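PDB 6DSP: autoinducer 2-binding protein LsrB from Clostridium saccharobutylicum DSM 13864, which binds the quorum-sensing signal autoinducer 2, held here as its cyclic tetrahydroxytetrahydrofuran form, between the two lobes of a periplasmic-binding-protein fold. Local coordinates for residues D140-E144 against L265-G269; M279-M283 against I299-V304; V293-D297 against E308-N312. All blocks are in the same frame, centred on the assembly; numbering follows the deposited sequence.

Interaction 1. Residues D140-E144 against L265-G269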
loop_
_atom_site.group_PDB
_atom_site.type_symbol
_atom_site.label_atom_id
_atom_site.label_comp_id
_atom_site.label_asym_id
_atom_site.label_seq_id
_atom_site.Cartn_x
_atom_site.Cartn_y
_atom_site.Cartn_z
ATOM N N ASP A 140 11.954 9.664 -13.983
ATOM C CA ASP A 140 12.676 10.857 -13.557
ATOM C C ASP A 140 14.055 10.520 -12.995
ATOM O O ASP A 140 15.053 11.197 -13.298
ATOM C CB ASP A 140 11.849 11.622 -12.540
ATOM C CG ASP A 140 10.623 12.271 -13.178
ATOM O OD1 ASP A 140 10.612 12.460 -14.410
ATOM O OD2 ASP A 140 9.687 12.633 -12.461
ATOM N N SER A 141 14.140 9.467 -12.195
ATOM C CA SER A 141 15.435 9.095 -11.623
ATOM C C SER A 141 16.378 8.569 -12.694
ATOM O O SER A 141 17.592 8.807 -12.625
ATOM C CB SER A 141 15.253 8.078 -10.494
ATOM O OG SER A 141 14.613 8.699 -9.396
ATOM N N LEU A 142 15.857 7.835 -13.683
ATOM C CA LEU A 142 16.688 7.359 -14.791
ATOM C C LEU A 142 17.289 8.525 -15.559
ATOM O O LEU A 142 18.492 8.537 -15.853
ATOM C CB LEU A 142 15.838 6.487 -15.725
ATOM C CG LEU A 142 15.545 5.065 -15.218
ATOM C CD1 LEU A 142 14.372 4.479 -15.995
ATOM C CD2 LEU A 142 16.775 4.165 -15.297
ATOM N N LYS A 143 16.463 9.534 -15.863
ATOM C CA LYS A 143 16.987 10.696 -16.568
ATOM C C LYS A 143 18.065 11.408 -15.743
ATOM O O LYS A 143 19.087 11.833 -16.288
ATOM C CB LYS A 143 15.836 11.628 -16.937
ATOM C CG LYS A 143 16.239 12.800 -17.812
ATOM C CD LYS A 143 14.986 13.476 -18.366
ATOM C CE LYS A 143 15.353 14.607 -19.303
ATOM N NZ LYS A 143 16.342 14.121 -20.316
ATOM N N GLU A 144 17.899 11.452 -14.412
ATOM C CA GLU A 144 18.851 12.156 -13.561
ATOM C C GLU A 144 20.177 11.433 -13.425
ATOM O O GLU A 144 21.178 12.085 -13.087
ATOM C CB GLU A 144 18.233 12.419 -12.193
ATOM C CG GLU A 144 17.147 13.473 -12.305
ATOM C CD GLU A 144 16.174 13.471 -11.158
ATOM O OE1 GLU A 144 16.301 12.628 -10.252
ATOM O OE2 GLU A 144 15.252 14.321 -11.180
ATOM N N LEU A 265 19.436 5.804 -3.446
ATOM C CA LEU A 265 18.333 6.073 -4.365
ATOM C C LEU A 265 18.006 7.558 -4.310
ATOM O O LEU A 265 18.239 8.231 -3.307
ATOM C CB LEU A 265 17.061 5.228 -4.080
ATOM C CG LEU A 265 16.115 5.707 -2.969
ATOM C CD1 LEU A 265 14.795 4.920 -3.008
ATOM C CD2 LEU A 265 16.749 5.546 -1.596
ATOM N N THR A 266 17.377 8.032 -5.375
ATOM C CA THR A 266 17.049 9.436 -5.496
ATOM C C THR A 266 15.636 9.754 -5.049
ATOM O O THR A 266 15.398 10.840 -4.512
ATOM C CB THR A 266 17.183 9.842 -6.988
ATOM O OG1 THR A 266 18.509 9.526 -7.442
ATOM C CG2 THR A 266 16.911 11.322 -7.181
ATOM N N ARG A 267 14.677 8.850 -5.271
ATOM C CA ARG A 267 13.282 9.258 -5.269
ATOM C C ARG A 267 12.414 8.040 -4.993
ATOM O O ARG A 267 12.658 6.967 -5.544
ATOM C CB ARG A 267 12.943 9.847 -6.653
ATOM C CG ARG A 267 11.485 10.215 -6.860
ATOM C CD ARG A 267 11.302 10.814 -8.267
ATOM N NE ARG A 267 11.823 12.170 -8.397
ATOM C CZ ARG A 267 13.005 12.489 -8.939
ATOM N NH1 ARG A 267 13.826 11.533 -9.384
ATOM N NH2 ARG A 267 13.361 13.770 -9.030
ATOM N N TRP A 268 11.386 8.229 -4.167
ATOM C CA TRP A 268 10.379 7.194 -3.914
ATOM C C TRP A 268 9.125 7.934 -3.490
ATOM O O TRP A 268 9.135 9.158 -3.381
ATOM C CB TRP A 268 10.870 6.191 -2.843
ATOM C CG TRP A 268 10.860 6.741 -1.444
ATOM C CD1 TRP A 268 9.950 6.451 -0.478
ATOM C CD2 TRP A 268 11.817 7.633 -0.854
ATOM N NE1 TRP A 268 10.252 7.128 0.666
ATOM C CE2 TRP A 268 11.383 7.883 0.465
ATOM C CE3 TRP A 268 12.975 8.282 -1.331
ATOM C CZ2 TRP A 268 12.065 8.746 1.326
ATOM C CZ3 TRP A 268 13.660 9.140 -0.461
ATOM C CH2 TRP A 268 13.199 9.359 0.848
ATOM N N GLY A 269 8.035 7.200 -3.252
ATOM C CA GLY A 269 6.786 7.849 -2.917
ATOM C C GLY A 269 6.008 7.179 -1.803
ATOM O O GLY A 269 6.306 6.056 -1.373
HETATM O O HOH W 1 15.015 6.788 -7.393
HETATM O O HOH W 2 18.943 9.188 -10.260
#

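Interaction 2. Residues M279-M283 against I299-V304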
loop_
_atom_site.group_PDB
_atom_site.type_symbol
_atom_site.label_atom_id
_atom_site.label_comp_id
_atom_site.label_asym_id
_atom_site.label_seq_id
_atom_site.Cartn_x
_atom_site.Cartn_y
_atom_site.Cartn_z
ATOM N N MET A 279 -8.643 7.540 8.868
ATOM C CA MET A 279 -9.870 7.608 8.093
ATOM C C MET A 279 -10.566 6.254 8.010
ATOM O O MET A 279 -11.798 6.177 8.101
ATOM C CB MET A 279 -9.562 8.141 6.694
ATOM C CG MET A 279 -9.204 9.631 6.674
ATOM S SD MET A 279 -8.466 10.122 5.103
ATOM C CE MET A 279 -9.867 9.899 4.036
ATOM N N GLY A 280 -9.796 5.178 7.781
ATOM C CA GLY A 280 -10.395 3.856 7.746
ATOM C C GLY A 280 -11.087 3.522 9.050
ATOM O O GLY A 280 -12.215 3.026 9.065
ATOM N N CYS A 281 -10.424 3.823 10.158
ATOM C CA CYS A 281 -11.031 3.566 11.460
ATOM C C CYS A 281 -12.226 4.468 11.706
ATOM O O CYS A 281 -13.224 4.030 12.293
ATOM C CB CYS A 281 -9.997 3.746 12.566
ATOM S SG CYS A 281 -8.734 2.454 12.556
ATOM N N TYR A 282 -12.172 5.722 11.243
ATOM C CA TYR A 282 -13.326 6.605 11.387
ATOM C C TYR A 282 -14.542 6.066 10.625
ATOM O O TYR A 282 -15.674 6.081 11.144
ATOM C CB TYR A 282 -13.023 8.032 10.906
ATOM C CG TYR A 282 -14.178 8.939 11.248
ATOM C CD1 TYR A 282 -14.250 9.557 12.489
ATOM C CD2 TYR A 282 -15.242 9.121 10.359
ATOM C CE1 TYR A 282 -15.334 10.355 12.838
ATOM C CE2 TYR A 282 -16.342 9.928 10.705
ATOM C CZ TYR A 282 -16.373 10.541 11.950
ATOM O OH TYR A 282 -17.426 11.355 12.336
ATOM N N MET A 283 -14.341 5.608 9.381
ATOM C CA MET A 283 -15.470 5.074 8.618
ATOM C C MET A 283 -16.079 3.874 9.324
ATOM O O MET A 283 -17.307 3.733 9.372
ATOM C CB MET A 283 -15.030 4.713 7.200
ATOM C CG MET A 283 -14.598 5.948 6.362
ATOM S SD MET A 283 -15.840 7.298 6.297
ATOM C CE MET A 283 -17.214 6.417 5.534
ATOM N N ILE A 299 -19.238 12.895 3.689
ATOM C CA ILE A 299 -19.177 12.747 5.136
ATOM C C ILE A 299 -18.062 13.632 5.669
ATOM O O ILE A 299 -16.932 13.568 5.183
ATOM C CB ILE A 299 -18.957 11.277 5.523
ATOM C CG1 ILE A 299 -20.162 10.458 5.055
ATOM C CG2 ILE A 299 -18.732 11.137 7.034
ATOM C CD1 ILE A 299 -19.850 9.026 4.822
ATOM N N GLU A 300 -18.387 14.459 6.661
ATOM C CA GLU A 300 -17.411 15.341 7.288
ATOM C C GLU A 300 -16.709 14.574 8.399
ATOM O O GLU A 300 -17.319 14.265 9.427
ATOM C CB GLU A 300 -18.108 16.580 7.848
ATOM C CG GLU A 300 -17.240 17.420 8.763
ATOM C CD GLU A 300 -15.983 17.917 8.074
ATOM O OE1 GLU A 300 -14.901 17.855 8.697
ATOM O OE2 GLU A 300 -16.076 18.375 6.913
ATOM N N ILE A 301 -15.431 14.263 8.201
ATOM C CA ILE A 301 -14.617 13.607 9.221
ATOM C C ILE A 301 -13.944 14.702 10.047
ATOM O O ILE A 301 -13.064 15.399 9.518
ATOM C CB ILE A 301 -13.585 12.672 8.585
ATOM C CG1 ILE A 301 -14.309 11.604 7.754
ATOM C CG2 ILE A 301 -12.691 12.065 9.654
ATOM C CD1 ILE A 301 -13.380 10.615 7.095
ATOM N N PRO A 302 -14.308 14.880 11.318
ATOM C CA PRO A 302 -13.810 16.035 12.079
ATOM C C PRO A 302 -12.290 16.104 12.059
ATOM O O PRO A 302 -11.604 15.109 12.297
ATOM C CB PRO A 302 -14.335 15.781 13.494
ATOM C CG PRO A 302 -15.501 14.883 13.317
ATOM C CD PRO A 302 -15.177 14.014 12.126
ATOM N N THR A 303 -11.768 17.299 11.776
ATOM C CA THR A 303 -10.340 17.639 11.711
ATOM C C THR A 303 -9.598 17.035 10.522
ATOM O O THR A 303 -8.385 17.260 10.392
ATOM C CB THR A 303 -9.569 17.380 13.018
ATOM O OG1 THR A 303 -9.259 15.984 13.141
ATOM C CG2 THR A 303 -10.389 17.824 14.217
ATOM N N VAL A 304 -10.269 16.279 9.659
ATOM C CA VAL A 304 -9.674 15.734 8.451
ATOM C C VAL A 304 -10.235 16.409 7.208
ATOM O O VAL A 304 -9.487 16.917 6.376
ATOM C CB VAL A 304 -9.853 14.204 8.384
ATOM C CG1 VAL A 304 -9.364 13.695 7.034
ATOM C CG2 VAL A 304 -9.094 13.550 9.523
HETATM O O HOH W 3 -19.042 12.694 10.586
#

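Interaction 3. Residues V293-D297 against E308-N312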
loop_
_atom_site.group_PDB
_atom_site.type_symbol
_atom_site.label_atom_id
_atom_site.label_comp_id
_atom_site.label_asym_id
_atom_site.label_seq_id
_atom_site.Cartn_x
_atom_site.Cartn_y
_atom_site.Cartn_z
ATOM N N VAL A 293 -24.091 4.615 5.273
ATOM C CA VAL A 293 -23.171 5.192 4.315
ATOM C C VAL A 293 -23.468 4.574 2.959
ATOM O O VAL A 293 -23.519 3.344 2.834
ATOM C CB VAL A 293 -21.717 4.895 4.721
ATOM C CG1 VAL A 293 -20.787 5.305 3.608
ATOM C CG2 VAL A 293 -21.367 5.636 6.011
ATOM N N LYS A 294 -23.673 5.419 1.946
ATOM C CA LYS A 294 -23.903 4.955 0.581
ATOM C C LYS A 294 -23.030 5.721 -0.396
ATOM O O LYS A 294 -22.598 6.835 -0.125
ATOM C CB LYS A 294 -25.373 5.108 0.177
ATOM C CG LYS A 294 -26.243 4.141 0.953
ATOM C CD LYS A 294 -27.696 4.248 0.538
ATOM C CE LYS A 294 -28.518 3.175 1.245
ATOM N NZ LYS A 294 -28.274 3.149 2.689
ATOM N N VAL A 295 -22.774 5.085 -1.544
ATOM C CA VAL A 295 -22.060 5.746 -2.626
ATOM C C VAL A 295 -22.734 7.070 -2.938
ATOM O O VAL A 295 -23.965 7.156 -3.053
ATOM C CB VAL A 295 -21.986 4.824 -3.859
ATOM C CG1 VAL A 295 -21.397 5.579 -5.070
ATOM C CG2 VAL A 295 -21.147 3.593 -3.552
ATOM N N GLY A 296 -21.915 8.114 -3.064
ATOM C CA GLY A 296 -22.381 9.459 -3.303
ATOM C C GLY A 296 -22.465 10.320 -2.059
ATOM O O GLY A 296 -22.538 11.549 -2.183
ATOM N N ASP A 297 -22.446 9.711 -0.864
ATOM C CA ASP A 297 -22.514 10.485 0.369
ATOM C C ASP A 297 -21.239 11.301 0.545
ATOM O O ASP A 297 -20.139 10.845 0.218
ATOM C CB ASP A 297 -22.679 9.567 1.591
ATOM C CG ASP A 297 -24.087 8.986 1.727
ATOM O OD1 ASP A 297 -24.982 9.369 0.943
ATOM O OD2 ASP A 297 -24.283 8.153 2.649
ATOM N N GLU A 308 -15.928 11.893 -0.023
ATOM C CA GLU A 308 -17.025 11.434 -0.864
ATOM C C GLU A 308 -16.880 9.935 -1.078
ATOM O O GLU A 308 -15.801 9.464 -1.453
ATOM C CB GLU A 308 -17.042 12.172 -2.212
ATOM C CG GLU A 308 -18.228 11.756 -3.068
ATOM C CD GLU A 308 -18.175 12.321 -4.462
ATOM O OE1 GLU A 308 -17.316 13.191 -4.708
ATOM O OE2 GLU A 308 -18.987 11.888 -5.315
ATOM N N VAL A 309 -17.955 9.187 -0.853
ATOM C CA VAL A 309 -17.917 7.745 -1.104
ATOM C C VAL A 309 -18.123 7.498 -2.593
ATOM O O VAL A 309 -19.136 7.904 -3.170
ATOM C CB VAL A 309 -18.969 7.000 -0.274
ATOM C CG1 VAL A 309 -18.851 5.478 -0.473
ATOM C CG2 VAL A 309 -18.806 7.360 1.200
ATOM N N MET A 310 -17.164 6.816 -3.213
ATOM C CA MET A 310 -17.128 6.529 -4.640
ATOM C C MET A 310 -17.544 5.096 -4.915
ATOM O O MET A 310 -17.444 4.232 -4.037
ATOM C CB MET A 310 -15.701 6.711 -5.182
ATOM C CG MET A 310 -15.031 7.981 -4.698
ATOM S SD MET A 310 -15.960 9.464 -5.085
ATOM C CE MET A 310 -15.858 9.384 -6.859
ATOM N N PRO A 311 -17.978 4.774 -6.131
ATOM C CA PRO A 311 -18.275 3.365 -6.453
ATOM C C PRO A 311 -17.023 2.503 -6.426
ATOM O O PRO A 311 -15.900 2.971 -6.630
ATOM C CB PRO A 311 -18.851 3.435 -7.875
ATOM C CG PRO A 311 -18.510 4.718 -8.384
ATOM C CD PRO A 311 -18.201 5.672 -7.274
ATOM N N ASN A 312 -17.244 1.206 -6.207
ATOM C CA ASN A 312 -16.133 0.257 -6.155
ATOM C C ASN A 312 -15.312 0.268 -7.442
ATOM O O ASN A 312 -14.099 -0.001 -7.416
ATOM C CB ASN A 312 -16.678 -1.141 -5.920
ATOM C CG ASN A 312 -17.171 -1.313 -4.507
ATOM O OD1 ASN A 312 -16.625 -0.730 -3.568
ATOM N ND2 ASN A 312 -18.224 -2.091 -4.357
#

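Interaction 1. Residues D140-E144 against L265-G269
Arg267 meets Glu144 end to end: NH1 lies 2.8 Å from OE1 in a nearly straight hydrogen bond, and NH2 lies 2.9 Å from OE2, giving a two-pronged salt bridge. NH1 also donates to Ser141 OG at 2.9 Å; this oxygen and Glu144 OE1 both lie at the guanidinium edge, near its plane, while Asp140 CB covers one face, 3.7 Å from Arg267 NH1. Asp140, Ser141 and Glu144 can share one partner because Asp140 and Ser141 precede Glu144 by four and three residues, about one helical turn; the Asp140 carboxylate itself turns to Gln136. The helix is the last turn of 127-144, in the lobe built on the parallel sheet with strand 246-249, and it meets the chain leading into strand 268-270. That short strand pairs with strand 335-337 and ends at Leu270, which with Trp271 after it lines the ligand pocket. Two waters bridge the seam: water 1 accepts from Ser141 OG (2.8 Å) and donates to Arg267 O (3.0 Å), and water 2 donates to Ser141 O (2.8 Å) and lies 2.9 Å from Thr266 OG1. Packing is slight, with Thr266 CG2 3.4 Å from Glu144 OE1 and Thr266 CB 3.7 Å from Ser141 OG.

Interaction 2. Residues M279-M283 against I299-V304
The axes of helix 279-283 and strand 299-301 pass 10.4 Å apart at an angle of 124° between their N-to-C directions, and the backbones come closest at Tyr282 and Ile301, whose CA atoms are 7.4 Å apart. Past the strand, the bond from Val304 N to Ile301 O (2.9 Å) closes a beta turn with type II backbone angles at Pro302 and Thr303. In the strand, Ile299 and Ile301 direct their CA-to-CB bonds toward the helix and Glu300 away from it; the Glu300 carboxylate bonds to Thr306. Ile301 is at the centre of the contact: its CG2 stands 4.0 Å from the Tyr282 ring centroid, over the face, in a CH-pi contact, and its CD1 reaches Met279 CG (4.3 Å) and Met283 SD (4.2 Å). This is helix-on-sheet packing in the lobe whose mixed sheet includes strand 23-27: helix 273-288 lies against strand 298-301, an outermost strand of that sheet, which forms a hairpin with 305-311. Helix 34-50 joins in through Trp50, which meets the Tyr282 ring edge-to-face and binds Pro302 O. At one end Met283 CE lies 3.8 Å from Ile299 CD1; at the other Met279 CG lies 4.1 Å from Val304 CG1. The phenol oxygen of Tyr282 reaches the polar end of the contact, where OH is 3.5 Å from Pro302 CD and 2.7 Å from water 3, which donates to Glu300 O at 2.6 Å.

Interaction 3. Residues V293-D297 against E308-N312
Val309 is the apolar centre, its CA-to-CB bond directed toward segment 293-297. Its CG2 packs 3.7 Å from Val293 CG1, and its CG1 lies 4.3 Å from Val295 CG2. Val295 extends the apolar strip along the chain, its CG1 reaching Pro311 CD at 3.9 Å. Val293 also packs on helix 273-288, through Tyr286 and Ile287, and Val309 on Ile299. The backbones are close, with the CA atoms of Val295 and Val309 4.8 Å apart, and two hydrogen bonds join them around a single residue: Gly296 N donates to Val309 O at 2.8 Å and Val309 N donates to Asp297 O at 2.9 Å. Two consecutive residues thus face one, the pattern of a G1 beta bulge, coupled as usual to a type II turn, here Lys294 to Asp297, closed by Asp297 N to Lys294 O (3.0 Å). The bulge leads the chain into strand 298-301, antiparallel to 305-311. Glu308 CA adds a CA-H...O contact to Asp297 O at 3.3 Å. At the polar edge Asp297 OD2 accepts from Lys294 N at 2.9 Å, bracing the turn from its own side chain. Gly296, with phi 98° and psi -17°, takes a conformation in which a CB would jam against the preceding carbonyl oxygen. The chemistry therefore implies a join whose cross-segment hydrogen bonds are all main-chain, with valines filling the space beside them and glycine demanded by the turn.

Interactions 2 and 3 are neighbours in one lobe, their centres 14 Å apart, and they share an apolar seam: Ile299 CD1 touches Val293 CG2 at 3.9 Å and Val309 CG2 at 4.1 Å, and Met283 CE lies 4.2 Å from Val293 CG1. Their segments alternate along the chain, and through these contacts helix 273-288, the following loop and the hairpin of 298-301 with 305-311 pack together. Interaction 1 belongs to the other lobe, with centres about 33 Å from interaction 2 and 36 Å from interaction 3, and touches neither. Leu270, at the end of strand 268-270, and Trp271, just after it, line the autoinducer pocket, and the chain then enters helix 273-288, linking interaction 1 to interaction 2 in sequence.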